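Local coordinates for SUMO1 linked HERC2 ZZ domain (Small ubiquitin-related modifier 1,E3 ubiquitin-protein ligase HERC2) (Homo sapiens, PDB 6WW3) that presents the SUMO1 tail, in an engineered fusion, to the zinc-binding ZZ domain of a ubiquitin ligase, a domain that binds histone H3 and SUMO1, at residues A[1-6]-A[22-27]; A[6-11]-A[53-58]; A[11-16]-A[34-39]; A[28-33]-A[49-54]. All blocks are in the same frame, centred on the assembly; numbering follows the deposited sequence.

How the contacts relate
The SUMO1 tail at the N terminus makes a short 3-10 turn, and contact 1 closes the first loop by bringing it onto 22-27 of the ZZ domain. Contact 2 starts at the shared Lys-6 and closes the longest loop, reaching the C-terminal end of strand 52-55; it crosses contact 1. Nested inside contact 2, contact 3 joins 11-16 to 34-39 at one zinc, and it also crosses contact 1. Contact 4 brings 28-33 to 49-54 at the second zinc, crossing contact 3 and following contact 1 in series. Contacts 1, 3 and 4 all reach the sheet 35-36, 25-28, 52-55, and contact 2 shares strand 52-55 with contact 4.

Contact 1. Residues A[1-6]-A[22-27]; sequences SDQEAK and NGSRFK
A single 3-10 turn of the SUMO1 tail, residues 3-5, sits on residues 22-24 of the ZZ domain; the two parts are fused in this chain, so their meeting belongs to the construct. The turn opens with an Asx turn, in which the backbone N of Glu-4 donates to Asp-2 OD1. Asn-22 does most of the polar work across the contact. Its first torsion (67°) sets CG in the crowded position between backbone N and carbonyl carbon, aiming the amide at the turn. Asn-22 CB lies 3.4 Å from Lys-6 O, and Asn-22 CG is 3.8 Å from Glu-4 O. At the tip, Asn-22 ND2 donates to Glu-4 O (3.1 Å), which lies near the amide plane and receives the bond on a lone pair. The same ND2 makes a weak, bent bond to Glu-4 OE2, with carboxylate and amide nearly perpendicular, and a water lies within hydrogen-bonding distance of both that OE2 and Asn-22 O. On the other flank the Gln-3 chain, bent at its second torsion, lays CG and CD against Ser-24 OG, whose own hydrogen bond goes to Asn-56. An alanine in place of Gln-3 would lose that packing and would probably leave the turn held less firmly at Ser-24. Gly-23 passes close beneath the turn: CA is 3.3 Å from Gln-3 O, and its N donates to Lys-6 O at 2.8 Å.

Contact 2. Residues A[6-11]-A[53-58]; sequences KIHPGV and GRINEP
Van der Waals packing carries most of this contact. The ring of Pro-58 crosses that of Pro-9 at about a right angle, CG to CD 3.9 Å, and the same CG rests 3.5 Å from Ile-7 O. Pro-58 CD meets His-8 ND1 at 3.7 Å. The His-8 imidazole, turned in by a first torsion that leaves CG anti to the carbonyl carbon (-56°), brings its CE1 to 3.1 Å from Ile-55 O and near Asn-56 O as well. Behind it runs the type II beta turn from His-8 to Val-11, closed by Val-11 N to His-8 O, with Gly-10 at positive phi; this turn leads from the short strand 7-8 into the first zinc-binding loop of the ZZ fold. Among the polar groups, His-8 NE2 is hydrogen-bonded to Gly-23 O. An alanine in place of His-8 would lose that bond and the ring's packing on Ile-55 and Pro-58, and would probably loosen the C-terminal segment. Arg-54 NH1 donates nearly straight (169°) to a lone pair of Asn-56 OD1, in the plane of both groups; Ser-24 OG shares that oxygen. As for charges, Lys-6 of the SUMO1 part and Glu-57 run side by side, NZ 4.4 Å from OE1, beyond a salt bridge.

Contact 3. Residues A[11-16]-A[34-39]; sequences VTCDGC and FDFCET. With ZN (zinc ion), chain C.
The Cys4 zinc site of the ZZ domain is assembled here, all within the HERC2 part of the chain. Cys-13 and Cys-16, the two ends of a CxxC knuckle, meet Cys-37, the N-cap residue of helix 38-43, and Cys-40 completes the site. Cys-13 SG, anti to its backbone N (171°), is 2.3 Å from the zinc. It also accepts a nearly straight bond from Cys-37 N at 3.1 Å, plus weak ones from the N of Gly-15 and of Cys-16. Next to the knuckle Asp-14 and Asp-35 grip each other twice. Asp-14 N donates to Asp-35 O (2.8 Å), while Asp-35 N donates to the anti lone pair of Asp-14 OD2 (2.8 Å). Asp-14 CB rides over one face of the Phe-34 ring, 3.8 Å from its centroid, a CH-pi contact. Phe-34 CE1 in turn stands over the centre of the Phe-36 ring, at whose edge lie Gly-15 and Cys-13 SG. Asp-35 carries its carboxylate past Val-11 CG1 to a salt bridge with Arg-25. With three N-H groups and a metal around one sulfur, the Cys-13 thiolate charge is probably spread and stabilised, while the Arg-25 pairing would ease the closeness of two carboxylates.

Contact 4. Residues A[28-33]-A[49-54]; sequences CRNCDD and RHTFGR. With ZN (zinc ion), chain D.
Three flat groups carry this contact. The His-50 ring has Asn-30 CB over the centre of one face, 3.5 Å from the centroid, with the Asn-30 amide tilted only 21° from the ring plane; Cys-31 SG lies at the ring's edge. The Phe-52 ring takes Cys-28 on one face: CB sits toward the rim, and SG stands 4.5 Å from the centroid, a sulfur-aromatic contact. The His-46 ring also meets that of Phe-52 edge-to-face. Gly-53 CA lies over the centre of one face of the Arg-29 guanidinium, 3.6 Å from CZ; the extended Arg-29 chain reaches it by passing Thr-51, whose OG1 is near the group's plane. This is the Cys2His2 zinc site of the ZZ domain: Cys-28 SG, Cys-31 SG and His-50 ND1 (2.2 Å from the metal) bind with His-46. Cys-28 and Phe-52 pair as an antiparallel, non-hydrogen-bonded bridge, so the sheet runs straight into the metal site. Cys-28 SG is also gripped by the backbone N of Asn-30 and of Cys-31, both 3.4 Å away, which would help stabilise its charge. Beyond the bridge, Arg-29 N donates to Thr-51 O at 2.8 Å, nearly along the C=O axis. Thr-51 N answers to Asn-30 OD1 (2.9 Å), coming from above the amide plane and not on a lone pair. A water accepts from Asn-30 ND2 and from Thr-51 OG1 and donates to Arg-49 O.

Contact 1. Residues A[1-6]-A[22-27]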
# COMPACT_ATOMS: atom_id res chain seq x y z
N SER A 1 3.97 -10.06 17.93
CA SER A 1 4.36 -9.50 16.64
C SER A 1 3.33 -8.49 16.15
O SER A 1 2.15 -8.58 16.45
CB SER A 1 4.54 -10.61 15.62
OG SER A 1 3.47 -11.52 15.69
N ASP A 2 3.79 -7.53 15.36
CA ASP A 2 3.05 -6.32 15.04
C ASP A 2 3.04 -6.14 13.53
O ASP A 2 4.11 -6.12 12.90
CB ASP A 2 3.72 -5.12 15.74
CG ASP A 2 2.92 -3.81 15.63
OD1 ASP A 2 1.96 -3.73 14.85
OD2 ASP A 2 3.28 -2.86 16.34
N GLN A 3 1.85 -6.01 12.95
CA GLN A 3 1.75 -5.77 11.52
C GLN A 3 2.48 -4.50 11.13
O GLN A 3 3.11 -4.44 10.07
CB GLN A 3 0.28 -5.69 11.10
CG GLN A 3 0.03 -5.23 9.66
CD GLN A 3 0.61 -6.19 8.63
OE1 GLN A 3 1.35 -5.79 7.75
NE2 GLN A 3 0.28 -7.46 8.76
N GLU A 4 2.44 -3.48 12.00
CA GLU A 4 3.08 -2.20 11.73
C GLU A 4 4.58 -2.34 11.55
O GLU A 4 5.19 -1.51 10.87
CB GLU A 4 2.75 -1.21 12.85
CG GLU A 4 3.36 0.20 12.66
CD GLU A 4 2.62 1.02 11.61
OE1 GLU A 4 1.50 0.63 11.21
OE2 GLU A 4 3.16 2.06 11.18
N ALA A 5 5.19 -3.38 12.13
CA ALA A 5 6.61 -3.64 11.98
C ALA A 5 6.98 -4.26 10.64
O ALA A 5 8.15 -4.19 10.25
CB ALA A 5 7.11 -4.55 13.10
N LYS A 6 6.03 -4.88 9.93
CA LYS A 6 6.32 -5.46 8.63
C LYS A 6 6.70 -4.36 7.65
O LYS A 6 6.06 -3.31 7.60
CB LYS A 6 5.09 -6.17 8.07
CG LYS A 6 4.45 -7.28 8.89
CD LYS A 6 5.35 -8.46 9.22
CE LYS A 6 4.54 -9.47 10.06
NZ LYS A 6 5.38 -10.43 10.83
N ASN A 22 5.71 0.42 5.59
CA ASN A 22 5.57 -0.45 6.75
C ASN A 22 4.09 -0.64 7.06
O ASN A 22 3.26 0.21 6.73
CB ASN A 22 6.35 0.08 7.97
CG ASN A 22 5.78 1.38 8.52
OD1 ASN A 22 6.04 2.45 7.99
ND2 ASN A 22 4.97 1.28 9.57
N GLY A 23 3.75 -1.79 7.65
CA GLY A 23 2.37 -2.18 7.83
C GLY A 23 1.82 -2.90 6.61
O GLY A 23 2.56 -3.45 5.78
N SER A 24 0.49 -2.90 6.50
CA SER A 24 -0.15 -3.52 5.34
C SER A 24 0.02 -2.63 4.11
O SER A 24 -0.06 -1.40 4.19
CB SER A 24 -1.63 -3.79 5.58
OG SER A 24 -1.83 -4.79 6.57
N ARG A 25 0.26 -3.27 2.98
CA ARG A 25 0.44 -2.62 1.69
C ARG A 25 -0.82 -2.79 0.85
O ARG A 25 -1.39 -3.88 0.79
CB ARG A 25 1.65 -3.23 0.98
CG ARG A 25 1.72 -2.99 -0.51
CD ARG A 25 2.74 -3.90 -1.18
NE ARG A 25 2.84 -3.59 -2.61
CZ ARG A 25 3.50 -4.31 -3.51
NH1 ARG A 25 4.13 -5.41 -3.16
NH2 ARG A 25 3.51 -3.91 -4.78
N PHE A 26 -1.25 -1.72 0.20
CA PHE A 26 -2.45 -1.78 -0.64
C PHE A 26 -2.06 -1.46 -2.08
O PHE A 26 -1.81 -0.30 -2.42
CB PHE A 26 -3.53 -0.83 -0.13
CG PHE A 26 -4.08 -1.21 1.22
CD1 PHE A 26 -5.24 -1.97 1.31
CD2 PHE A 26 -3.41 -0.86 2.38
CE1 PHE A 26 -5.74 -2.35 2.55
CE2 PHE A 26 -3.90 -1.24 3.62
CZ PHE A 26 -5.07 -1.98 3.70
N LYS A 27 -2.04 -2.49 -2.93
CA LYS A 27 -1.67 -2.34 -4.34
C LYS A 27 -2.92 -2.19 -5.20
O LYS A 27 -3.83 -3.01 -5.12
CB LYS A 27 -0.84 -3.53 -4.82
CG LYS A 27 -0.47 -3.42 -6.32
CD LYS A 27 0.48 -4.54 -6.76
CE LYS A 27 0.73 -4.52 -8.27
NZ LYS A 27 1.22 -3.21 -8.80
O HOH W 1 2.19 2.49 8.20

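Contact 2. Residues A[6-11]-A[53-58]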
# COMPACT_ATOMS: atom_id res chain seq x y z
N LYS A 6 6.03 -4.88 9.93
CA LYS A 6 6.32 -5.46 8.63
C LYS A 6 6.70 -4.36 7.65
O LYS A 6 6.06 -3.31 7.60
CB LYS A 6 5.09 -6.17 8.07
CG LYS A 6 4.45 -7.28 8.89
CD LYS A 6 5.35 -8.46 9.22
CE LYS A 6 4.54 -9.47 10.06
NZ LYS A 6 5.38 -10.43 10.83
N ILE A 7 7.73 -4.61 6.85
CA ILE A 7 8.09 -3.68 5.78
C ILE A 7 7.98 -4.41 4.45
O ILE A 7 8.12 -5.63 4.36
CB ILE A 7 9.50 -3.06 5.94
CG1 ILE A 7 10.59 -4.09 5.67
CG2 ILE A 7 9.66 -2.44 7.33
CD1 ILE A 7 11.76 -3.51 4.93
N HIS A 8 7.73 -3.64 3.39
CA HIS A 8 7.68 -4.16 2.03
C HIS A 8 8.84 -3.56 1.25
O HIS A 8 8.72 -2.46 0.67
CB HIS A 8 6.34 -3.81 1.39
CG HIS A 8 5.18 -4.32 2.17
ND1 HIS A 8 4.54 -5.50 1.88
CD2 HIS A 8 4.55 -3.81 3.26
CE1 HIS A 8 3.55 -5.69 2.74
NE2 HIS A 8 3.53 -4.68 3.59
N PRO A 9 10.00 -4.21 1.23
CA PRO A 9 11.18 -3.61 0.61
C PRO A 9 10.91 -3.23 -0.83
O PRO A 9 10.22 -3.95 -1.57
CB PRO A 9 12.24 -4.72 0.71
CG PRO A 9 11.76 -5.62 1.79
CD PRO A 9 10.26 -5.57 1.74
N GLY A 10 11.43 -2.08 -1.23
CA GLY A 10 11.30 -1.61 -2.59
C GLY A 10 9.95 -1.02 -2.96
O GLY A 10 9.77 -0.62 -4.12
N VAL A 11 9.02 -0.91 -2.02
CA VAL A 11 7.66 -0.43 -2.30
C VAL A 11 7.52 0.96 -1.71
O VAL A 11 7.70 1.16 -0.50
CB VAL A 11 6.60 -1.39 -1.74
CG1 VAL A 11 5.19 -0.91 -2.11
CG2 VAL A 11 6.83 -2.79 -2.25
N GLY A 53 -5.67 -4.54 -3.68
CA GLY A 53 -5.39 -5.80 -3.03
C GLY A 53 -4.56 -5.57 -1.78
O GLY A 53 -3.58 -4.83 -1.79
N ARG A 54 -5.00 -6.18 -0.67
CA ARG A 54 -4.27 -6.04 0.58
C ARG A 54 -3.14 -7.06 0.63
O ARG A 54 -3.37 -8.27 0.56
CB ARG A 54 -5.19 -6.24 1.78
CG ARG A 54 -4.47 -5.97 3.10
CD ARG A 54 -5.26 -6.55 4.28
NE ARG A 54 -6.21 -5.60 4.86
CZ ARG A 54 -6.03 -4.99 6.03
NH1 ARG A 54 -4.94 -5.22 6.75
NH2 ARG A 54 -6.95 -4.15 6.48
N ILE A 55 -1.92 -6.57 0.84
CA ILE A 55 -0.73 -7.40 0.94
C ILE A 55 -0.12 -7.12 2.30
O ILE A 55 0.51 -6.07 2.50
CB ILE A 55 0.26 -7.12 -0.20
CG1 ILE A 55 -0.45 -7.29 -1.54
CG2 ILE A 55 1.50 -8.02 -0.11
CD1 ILE A 55 0.30 -6.75 -2.72
N ASN A 56 -0.33 -8.03 3.26
CA ASN A 56 0.15 -7.77 4.61
C ASN A 56 1.64 -7.99 4.74
O ASN A 56 2.28 -7.38 5.61
CB ASN A 56 -0.59 -8.65 5.64
CG ASN A 56 -2.04 -8.27 5.81
OD1 ASN A 56 -2.39 -7.09 5.89
ND2 ASN A 56 -2.89 -9.27 5.92
N GLU A 57 2.22 -8.87 3.93
CA GLU A 57 3.65 -9.13 3.99
C GLU A 57 4.15 -9.56 2.62
O GLU A 57 3.38 -10.11 1.83
CB GLU A 57 3.96 -10.20 5.05
CG GLU A 57 3.48 -11.57 4.69
CD GLU A 57 3.58 -12.52 5.86
OE1 GLU A 57 3.94 -12.06 6.96
OE2 GLU A 57 3.28 -13.71 5.67
N PRO A 58 5.43 -9.31 2.32
CA PRO A 58 5.99 -9.70 1.02
C PRO A 58 5.71 -11.16 0.67
O PRO A 58 5.72 -12.04 1.53
CB PRO A 58 7.49 -9.45 1.20
CG PRO A 58 7.54 -8.32 2.15
CD PRO A 58 6.39 -8.51 3.10

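Contact 3. Residues A[11-16]-A[34-39]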
# COMPACT_ATOMS: atom_id res chain seq x y z
N VAL A 11 9.02 -0.91 -2.02
CA VAL A 11 7.66 -0.43 -2.30
C VAL A 11 7.52 0.96 -1.71
O VAL A 11 7.70 1.16 -0.50
CB VAL A 11 6.60 -1.39 -1.74
CG1 VAL A 11 5.19 -0.91 -2.11
CG2 VAL A 11 6.83 -2.79 -2.25
N THR A 12 7.19 1.93 -2.56
CA THR A 12 6.91 3.30 -2.15
C THR A 12 5.40 3.49 -2.09
O THR A 12 4.67 3.01 -2.96
CB THR A 12 7.51 4.31 -3.14
OG1 THR A 12 8.89 4.01 -3.38
CG2 THR A 12 7.40 5.74 -2.64
N CYS A 13 4.91 4.19 -1.05
CA CYS A 13 3.51 4.62 -1.05
C CYS A 13 3.36 5.84 -1.96
O CYS A 13 3.98 6.88 -1.73
CB CYS A 13 3.02 4.95 0.35
SG CYS A 13 1.36 5.74 0.37
N ASP A 14 2.51 5.73 -2.98
CA ASP A 14 2.35 6.85 -3.89
C ASP A 14 1.55 7.99 -3.29
O ASP A 14 1.47 9.05 -3.92
CB ASP A 14 1.69 6.38 -5.18
CG ASP A 14 2.57 5.43 -5.95
OD1 ASP A 14 3.61 5.89 -6.45
OD2 ASP A 14 2.25 4.24 -6.06
N GLY A 15 0.96 7.81 -2.11
CA GLY A 15 0.22 8.87 -1.46
C GLY A 15 1.08 9.81 -0.64
O GLY A 15 0.86 11.02 -0.66
N CYS A 16 2.08 9.26 0.06
CA CYS A 16 2.88 10.02 1.01
C CYS A 16 4.37 9.80 0.87
O CYS A 16 5.14 10.33 1.68
CB CYS A 16 2.46 9.69 2.46
SG CYS A 16 2.91 8.03 3.01
N PHE A 34 0.90 1.22 -8.63
CA PHE A 34 0.43 2.19 -7.64
C PHE A 34 0.14 1.49 -6.32
O PHE A 34 -0.62 0.52 -6.29
CB PHE A 34 -0.82 2.93 -8.14
CG PHE A 34 -1.25 4.10 -7.27
CD1 PHE A 34 -1.91 3.89 -6.07
CD2 PHE A 34 -0.99 5.41 -7.67
CE1 PHE A 34 -2.30 4.97 -5.27
CE2 PHE A 34 -1.39 6.49 -6.89
CZ PHE A 34 -2.05 6.26 -5.68
N ASP A 35 0.71 2.01 -5.24
CA ASP A 35 0.57 1.43 -3.91
C ASP A 35 0.24 2.53 -2.90
O ASP A 35 0.68 3.67 -3.04
CB ASP A 35 1.84 0.69 -3.46
CG ASP A 35 2.24 -0.41 -4.43
OD1 ASP A 35 3.00 -0.12 -5.38
OD2 ASP A 35 1.84 -1.57 -4.22
N PHE A 36 -0.54 2.16 -1.88
CA PHE A 36 -0.86 3.00 -0.73
C PHE A 36 -0.38 2.33 0.55
O PHE A 36 -0.54 1.12 0.71
CB PHE A 36 -2.37 3.20 -0.59
CG PHE A 36 -2.92 4.37 -1.33
CD1 PHE A 36 -2.17 5.51 -1.54
CD2 PHE A 36 -4.23 4.34 -1.80
CE1 PHE A 36 -2.71 6.60 -2.21
CE2 PHE A 36 -4.77 5.43 -2.47
CZ PHE A 36 -4.01 6.55 -2.67
N CYS A 37 0.15 3.10 1.49
CA CYS A 37 0.17 2.60 2.86
C CYS A 37 -1.25 2.63 3.42
O CYS A 37 -2.19 3.12 2.78
CB CYS A 37 1.14 3.41 3.72
SG CYS A 37 0.54 5.06 4.16
N GLU A 38 -1.43 2.08 4.62
CA GLU A 38 -2.80 1.92 5.11
C GLU A 38 -3.45 3.27 5.41
O GLU A 38 -4.62 3.48 5.08
CB GLU A 38 -2.85 1.01 6.34
CG GLU A 38 -4.27 0.81 6.87
CD GLU A 38 -4.40 -0.34 7.86
OE1 GLU A 38 -3.45 -1.14 7.99
OE2 GLU A 38 -5.44 -0.41 8.54
N THR A 39 -2.71 4.19 6.04
CA THR A 39 -3.28 5.51 6.30
C THR A 39 -3.70 6.18 5.00
O THR A 39 -4.82 6.69 4.88
CB THR A 39 -2.28 6.40 7.03
OG1 THR A 39 -1.93 5.81 8.29
CG2 THR A 39 -2.92 7.77 7.28
ZN ZN C . 1.09 6.73 2.47

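Contact 4. Residues A[28-33]-A[49-54]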
# COMPACT_ATOMS: atom_id res chain seq x y z
N CYS A 28 -2.97 -1.14 -6.00
CA CYS A 28 -4.11 -0.97 -6.90
C CYS A 28 -4.09 -2.04 -7.98
O CYS A 28 -3.05 -2.29 -8.60
CB CYS A 28 -4.11 0.41 -7.55
SG CYS A 28 -5.60 0.66 -8.52
N ARG A 29 -5.25 -2.68 -8.21
CA ARG A 29 -5.36 -3.70 -9.25
C ARG A 29 -5.54 -3.13 -10.65
O ARG A 29 -5.43 -3.89 -11.62
CB ARG A 29 -6.54 -4.64 -8.95
CG ARG A 29 -6.37 -5.45 -7.65
CD ARG A 29 -7.58 -6.31 -7.32
NE ARG A 29 -7.22 -7.39 -6.39
CZ ARG A 29 -7.72 -7.56 -5.17
NH1 ARG A 29 -7.31 -8.57 -4.42
NH2 ARG A 29 -8.65 -6.73 -4.71
N ASN A 30 -5.75 -1.83 -10.78
CA ASN A 30 -6.06 -1.21 -12.07
C ASN A 30 -4.94 -0.31 -12.57
O ASN A 30 -4.55 -0.41 -13.74
CB ASN A 30 -7.36 -0.43 -11.91
CG ASN A 30 -8.43 -1.26 -11.24
OD1 ASN A 30 -8.46 -1.37 -10.00
ND2 ASN A 30 -9.34 -1.81 -12.04
N CYS A 31 -4.41 0.55 -11.71
CA CYS A 31 -3.19 1.28 -12.04
C CYS A 31 -2.05 0.30 -12.34
O CYS A 31 -2.06 -0.87 -11.93
CB CYS A 31 -2.79 2.21 -10.89
SG CYS A 31 -3.91 3.57 -10.53
N ASP A 32 -1.08 0.79 -13.11
CA ASP A 32 0.08 -0.01 -13.53
C ASP A 32 0.99 -0.35 -12.35
O ASP A 32 1.43 -1.50 -12.22
CB ASP A 32 0.83 0.76 -14.62
CG ASP A 32 2.10 0.06 -15.09
OD1 ASP A 32 2.04 -0.72 -16.06
OD2 ASP A 32 3.17 0.32 -14.51
N ASP A 33 1.27 0.61 -11.49
CA ASP A 33 2.31 0.45 -10.47
C ASP A 33 2.03 1.39 -9.31
O ASP A 33 2.83 2.29 -9.04
CB ASP A 33 3.68 0.72 -11.11
CG ASP A 33 4.84 0.59 -10.13
OD1 ASP A 33 5.73 1.45 -10.20
OD2 ASP A 33 4.89 -0.35 -9.30
N ARG A 49 -13.53 3.49 -8.90
CA ARG A 49 -13.78 2.23 -9.54
C ARG A 49 -12.52 1.35 -9.50
O ARG A 49 -12.58 0.24 -9.87
CB ARG A 49 -14.37 2.37 -10.92
CG ARG A 49 -15.75 2.94 -10.97
CD ARG A 49 -16.82 2.02 -10.39
NE ARG A 49 -17.86 2.86 -9.87
CZ ARG A 49 -18.94 3.18 -10.56
NH1 ARG A 49 -19.81 3.98 -10.01
NH2 ARG A 49 -19.13 2.69 -11.80
N HIS A 50 -11.38 1.88 -9.10
CA HIS A 50 -10.24 0.98 -8.89
C HIS A 50 -10.45 0.20 -7.59
O HIS A 50 -11.10 0.67 -6.74
CB HIS A 50 -8.87 1.70 -8.92
CG HIS A 50 -8.59 2.33 -10.22
ND1 HIS A 50 -7.41 2.92 -10.53
CD2 HIS A 50 -9.36 2.48 -11.31
CE1 HIS A 50 -7.45 3.39 -11.74
NE2 HIS A 50 -8.61 3.10 -12.25
N THR A 51 -9.89 -0.98 -7.48
CA THR A 51 -9.93 -1.81 -6.27
C THR A 51 -8.50 -2.15 -5.90
O THR A 51 -7.65 -2.32 -6.77
CB THR A 51 -10.74 -3.10 -6.45
OG1 THR A 51 -10.16 -3.89 -7.50
CG2 THR A 51 -12.20 -2.80 -6.80
N PHE A 52 -8.23 -2.20 -4.60
CA PHE A 52 -6.90 -2.48 -4.08
C PHE A 52 -6.82 -3.89 -3.50
O PHE A 52 -7.76 -4.37 -2.86
CB PHE A 52 -6.52 -1.46 -3.00
CG PHE A 52 -6.23 -0.09 -3.53
CD1 PHE A 52 -7.25 0.75 -3.95
CD2 PHE A 52 -4.92 0.35 -3.61
CE1 PHE A 52 -6.98 2.00 -4.44
CE2 PHE A 52 -4.63 1.62 -4.09
CZ PHE A 52 -5.66 2.44 -4.50
N GLY A 53 -5.67 -4.54 -3.68
CA GLY A 53 -5.39 -5.80 -3.03
C GLY A 53 -4.56 -5.57 -1.78
O GLY A 53 -3.58 -4.83 -1.79
N ARG A 54 -5.00 -6.18 -0.67
CA ARG A 54 -4.27 -6.04 0.58
C ARG A 54 -3.14 -7.06 0.63
O ARG A 54 -3.37 -8.27 0.56
CB ARG A 54 -5.19 -6.24 1.78
CG ARG A 54 -4.47 -5.97 3.10
CD ARG A 54 -5.26 -6.55 4.28
NE ARG A 54 -6.21 -5.60 4.86
CZ ARG A 54 -6.03 -4.99 6.03
NH1 ARG A 54 -4.94 -5.22 6.75
NH2 ARG A 54 -6.95 -4.15 6.48
ZN ZN D . -5.63 2.87 -9.23
O HOH W 2 -11.28 -2.78 -9.85